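Local coordinates for putative glucoamylase (Bacteroides uniformis, PDB 4GL3), which is a putative glucoamylase that probably hydrolyses glycosidic bonds of glucose-containing carbohydrates, at residues Ser96-Met100 with Gln161-Phe167. Sequence-based numbering, arbitrary orientation.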
ATOM      1  N   SER A  96      21.384   2.780   2.625  1.00 19.55           N
ATOM      2  CA  SER A  96      20.410   3.276   3.574  1.00 20.83           C
ATOM      3  C   SER A  96      20.892   4.592   4.195  1.00 20.30           C
ATOM      4  O   SER A  96      22.090   4.891   4.197  1.00 19.57           O
ATOM      5  CB  SER A  96      20.114   2.248   4.689  1.00 20.35           C
ATOM      6  OG  SER A  96      21.236   1.908   5.496  1.00 22.37           O
ATOM      7  N   TYR A  97      19.939   5.351   4.721  1.00 19.44           N
ATOM      8  CA  TYR A  97      20.159   6.701   5.219  1.00 20.08           C
ATOM      9  C   TYR A  97      19.331   6.859   6.484  1.00 19.92           C
ATOM     10  O   TYR A  97      18.144   6.877   6.422  1.00 20.79           O
ATOM     11  CB  TYR A  97      19.823   7.780   4.168  1.00 19.45           C
ATOM     12  CG  TYR A  97      20.313   7.401   2.779  1.00 20.20           C
ATOM     13  CD1 TYR A  97      19.521   6.594   1.945  1.00 24.38           C
ATOM     14  CD2 TYR A  97      21.552   7.841   2.304  1.00 20.31           C
ATOM     15  CE1 TYR A  97      19.976   6.227   0.679  1.00 22.53           C
ATOM     16  CE2 TYR A  97      22.031   7.473   1.037  1.00 20.28           C
ATOM     17  CZ  TYR A  97      21.219   6.676   0.222  1.00 20.72           C
ATOM     18  OH  TYR A  97      21.672   6.237  -0.990  1.00 21.12           O
ATOM     19  N   HIS A  98      20.005   6.945   7.630  1.00 19.48           N
ATOM     20  CA  HIS A  98      19.343   7.092   8.929  1.00 19.21           C
ATOM     21  C   HIS A  98      18.308   5.969   9.153  1.00 25.06           C
ATOM     22  O   HIS A  98      17.232   6.197   9.680  1.00 22.49           O
ATOM     23  CB  HIS A  98      18.760   8.484   9.096  1.00 20.81           C
ATOM     24  CG  HIS A  98      19.807   9.561   9.285  1.00 19.41           C
ATOM     25  ND1 HIS A  98      20.288   9.915  10.524  1.00 22.06           N
ATOM     26  CD2 HIS A  98      20.412  10.394   8.391  1.00 18.28           C
ATOM     27  CE1 HIS A  98      21.195  10.879  10.382  1.00 21.97           C
ATOM     28  NE2 HIS A  98      21.290  11.179   9.098  1.00 21.60           N
ATOM     29  N   GLY A  99      18.678   4.770   8.727  1.00 22.77           N
ATOM     30  CA  GLY A  99      17.861   3.571   8.813  1.00 19.61           C
ATOM     31  C   GLY A  99      16.813   3.391   7.726  1.00 22.88           C
ATOM     32  O   GLY A  99      16.105   2.370   7.717  1.00 25.55           O
HETATM   33  N   MSE A 100      16.677   4.371   6.832  1.00 20.67           N
HETATM   34  CA  MSE A 100      15.638   4.330   5.817  1.00 19.77           C
HETATM   35  C   MSE A 100      16.273   3.965   4.494  1.00 21.61           C
HETATM   36  O   MSE A 100      17.481   4.203   4.277  1.00 24.64           O
HETATM   37  CB  MSE A 100      14.929   5.659   5.695  1.00 17.94           C
HETATM   38  CG  MSE A 100      14.417   6.262   7.004  1.00 19.91           C
HETATM   39 SE   MSE A 100      13.000   5.118   7.748  0.75 18.75          SE
HETATM   40  CE  MSE A 100      12.652   6.185   9.307  1.00 22.82           C
ATOM     41  N   GLN A 161      16.562   0.443  14.184  1.00 22.37           N
ATOM     42  CA  GLN A 161      17.490   1.376  13.524  1.00 24.71           C
ATOM     43  C   GLN A 161      16.793   2.467  12.680  1.00 20.59           C
ATOM     44  O   GLN A 161      17.476   3.387  12.197  1.00 23.20           O
ATOM     45  CB  GLN A 161      18.513   0.605  12.688  1.00 21.04           C
ATOM     46  CG  GLN A 161      19.527  -0.202  13.461  1.00 26.32           C
ATOM     47  CD  GLN A 161      20.638  -0.806  12.547  1.00 49.94           C
ATOM     48  OE1 GLN A 161      20.431  -1.069  11.354  1.00 41.88           O
ATOM     49  NE2 GLN A 161      21.817  -0.996  13.104  1.00 48.14           N
ATOM     50  N   ALA A 162      15.455   2.393  12.530  1.00 23.20           N
ATOM     51  CA  ALA A 162      14.726   3.333  11.675  1.00 19.29           C
ATOM     52  C   ALA A 162      14.522   4.632  12.465  1.00 21.37           C
ATOM     53  O   ALA A 162      13.759   4.638  13.423  1.00 24.66           O
ATOM     54  CB  ALA A 162      13.392   2.779  11.208  1.00 20.78           C
ATOM     55  N   GLU A 163      15.193   5.722  12.032  1.00 22.61           N
ATOM     56  CA  GLU A 163      15.257   6.990  12.810  1.00 23.30           C
ATOM     57  C   GLU A 163      14.120   7.958  12.462  1.00 21.42           C
ATOM     58  O   GLU A 163      14.336   9.038  11.893  1.00 20.62           O
ATOM     59  CB  GLU A 163      16.606   7.684  12.616  1.00 24.60           C
ATOM     60  CG  GLU A 163      17.821   6.919  13.134  1.00 24.06           C
ATOM     61  CD  GLU A 163      19.108   7.531  12.592  1.00 26.87           C
ATOM     62  OE1 GLU A 163      19.265   8.787  12.656  1.00 25.62           O
ATOM     63  OE2 GLU A 163      19.923   6.764  12.039  1.00 26.14           O
ATOM     64  N   TRP A 164      12.896   7.577  12.819  1.00 18.12           N
ATOM     65  CA  TRP A 164      11.712   8.388  12.457  1.00 20.49           C
ATOM     66  C   TRP A 164      11.879   9.866  12.875  1.00 20.18           C
ATOM     67  O   TRP A 164      11.611  10.778  12.076  1.00 23.67           O
ATOM     68  CB  TRP A 164      10.429   7.781  13.069  1.00 20.49           C
ATOM     69  CG  TRP A 164      10.275   6.345  12.683  1.00 19.78           C
ATOM     70  CD1 TRP A 164      10.564   5.267  13.440  1.00 22.57           C
ATOM     71  CD2 TRP A 164       9.836   5.849  11.417  1.00 19.94           C
ATOM     72  NE1 TRP A 164      10.380   4.108  12.723  1.00 20.95           N
ATOM     73  CE2 TRP A 164       9.917   4.438  11.473  1.00 19.15           C
ATOM     74  CE3 TRP A 164       9.406   6.462  10.228  1.00 22.79           C
ATOM     75  CZ2 TRP A 164       9.587   3.622  10.377  1.00 21.26           C
ATOM     76  CZ3 TRP A 164       9.090   5.670   9.133  1.00 25.31           C
ATOM     77  CH2 TRP A 164       9.186   4.248   9.206  1.00 21.86           C
ATOM     78  N   ASN A 165      12.323  10.086  14.100  1.00 20.25           N
ATOM     79  CA  ASN A 165      12.326  11.452  14.616  0.60 20.55           C
ATOM     80  C   ASN A 165      13.334  12.362  13.933  1.00 20.82           C
ATOM     81  O   ASN A 165      13.133  13.579  13.929  1.00 24.49           O
ATOM     82  CB  ASN A 165      12.488  11.547  16.132  0.60 21.07           C
ATOM     83  CG  ASN A 165      12.073  12.910  16.656  0.60 23.49           C
ATOM     84  OD1 ASN A 165      10.948  13.337  16.432  0.60 26.04           O
ATOM     85  ND2 ASN A 165      12.981  13.599  17.369  0.60 24.47           N
ATOM     86  N   PHE A 166      14.385  11.791  13.323  1.00 21.19           N
ATOM     87  CA  PHE A 166      15.306  12.586  12.499  1.00 22.17           C
ATOM     88  C   PHE A 166      14.544  13.370  11.415  1.00 23.25           C
ATOM     89  O   PHE A 166      14.924  14.483  11.087  1.00 20.05           O
ATOM     90  CB  PHE A 166      16.343  11.655  11.862  1.00 22.01           C
ATOM     91  CG  PHE A 166      17.290  12.340  10.914  1.00 22.56           C
ATOM     92  CD1 PHE A 166      18.347  13.128  11.410  1.00 22.12           C
ATOM     93  CD2 PHE A 166      17.090  12.278   9.553  1.00 22.24           C
ATOM     94  CE1 PHE A 166      19.213  13.746  10.540  1.00 21.92           C
ATOM     95  CE2 PHE A 166      17.947  12.934   8.684  1.00 22.27           C
ATOM     96  CZ  PHE A 166      19.013  13.629   9.194  1.00 19.42           C
ATOM     97  N   PHE A 167      13.476  12.768  10.866  1.00 18.68           N
ATOM     98  CA  PHE A 167      12.749  13.325   9.757  1.00 18.42           C
ATOM     99  C   PHE A 167      11.769  14.419  10.127  1.00 18.67           C
ATOM    100  O   PHE A 167      11.065  14.970   9.241  1.00 21.68           O
ATOM    101  CB  PHE A 167      12.120  12.201   8.891  1.00 19.91           C
ATOM    102  CG  PHE A 167      13.150  11.336   8.252  1.00 18.79           C
ATOM    103  CD1 PHE A 167      13.739  10.282   8.943  1.00 21.54           C
ATOM    104  CD2 PHE A 167      13.643  11.651   7.001  1.00 20.86           C
ATOM    105  CE1 PHE A 167      14.771   9.549   8.363  1.00 22.10           C
ATOM    106  CE2 PHE A 167      14.597  10.894   6.403  1.00 18.34           C
ATOM    107  CZ  PHE A 167      15.173   9.834   7.090  1.00 20.53           C
TER
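The imidazole of His98 lies nearly flat over the phenyl ring of Phe166, a face-to-face stack with ring centroids 3.6 Å apart and planes inclined by 12°. In the same imidazole plane, His98 ND1 donates to Glu163 OE1 at 2.6 Å, arriving on the syn side of the carboxylate but 34° out of its plane. Stack and nearly straight bond together hold the ring's orientation, and a carboxylate this close would probably favour the protonated imidazole. An alanine here would take away both the stacking face and the ND1 donor, and is likely to leave the Glu163 carboxylate without its mate and free to turn. The example illustrates how one side chain can anchor a tight turn to a neighbouring loop. The backbones also join, Glu163 N donating to His98 O at 3.1 Å. His98 and Gly99 form the corner of a type I' turn from Tyr97 to Met100; Gly99 CA makes a CA-H...O contact with Gln161 O at 3.4 Å, and a CB on this residue would collide with that oxygen. The selenomethionine Met100, bent at chi2 (-66°), sets CE over the six-membered ring of Trp164, a CH-pi contact, with SE over the same face in a Met-aromatic contact, while its CG meets Phe167 CE1 at 3.6 Å. The turn thereby joins the loop leaving helix 146-161, Met100 and Phe167 resting on Ile124 of helix 124-140 and Trp178 of strand 177-178 meeting His98 and Phe166 edge-to-face.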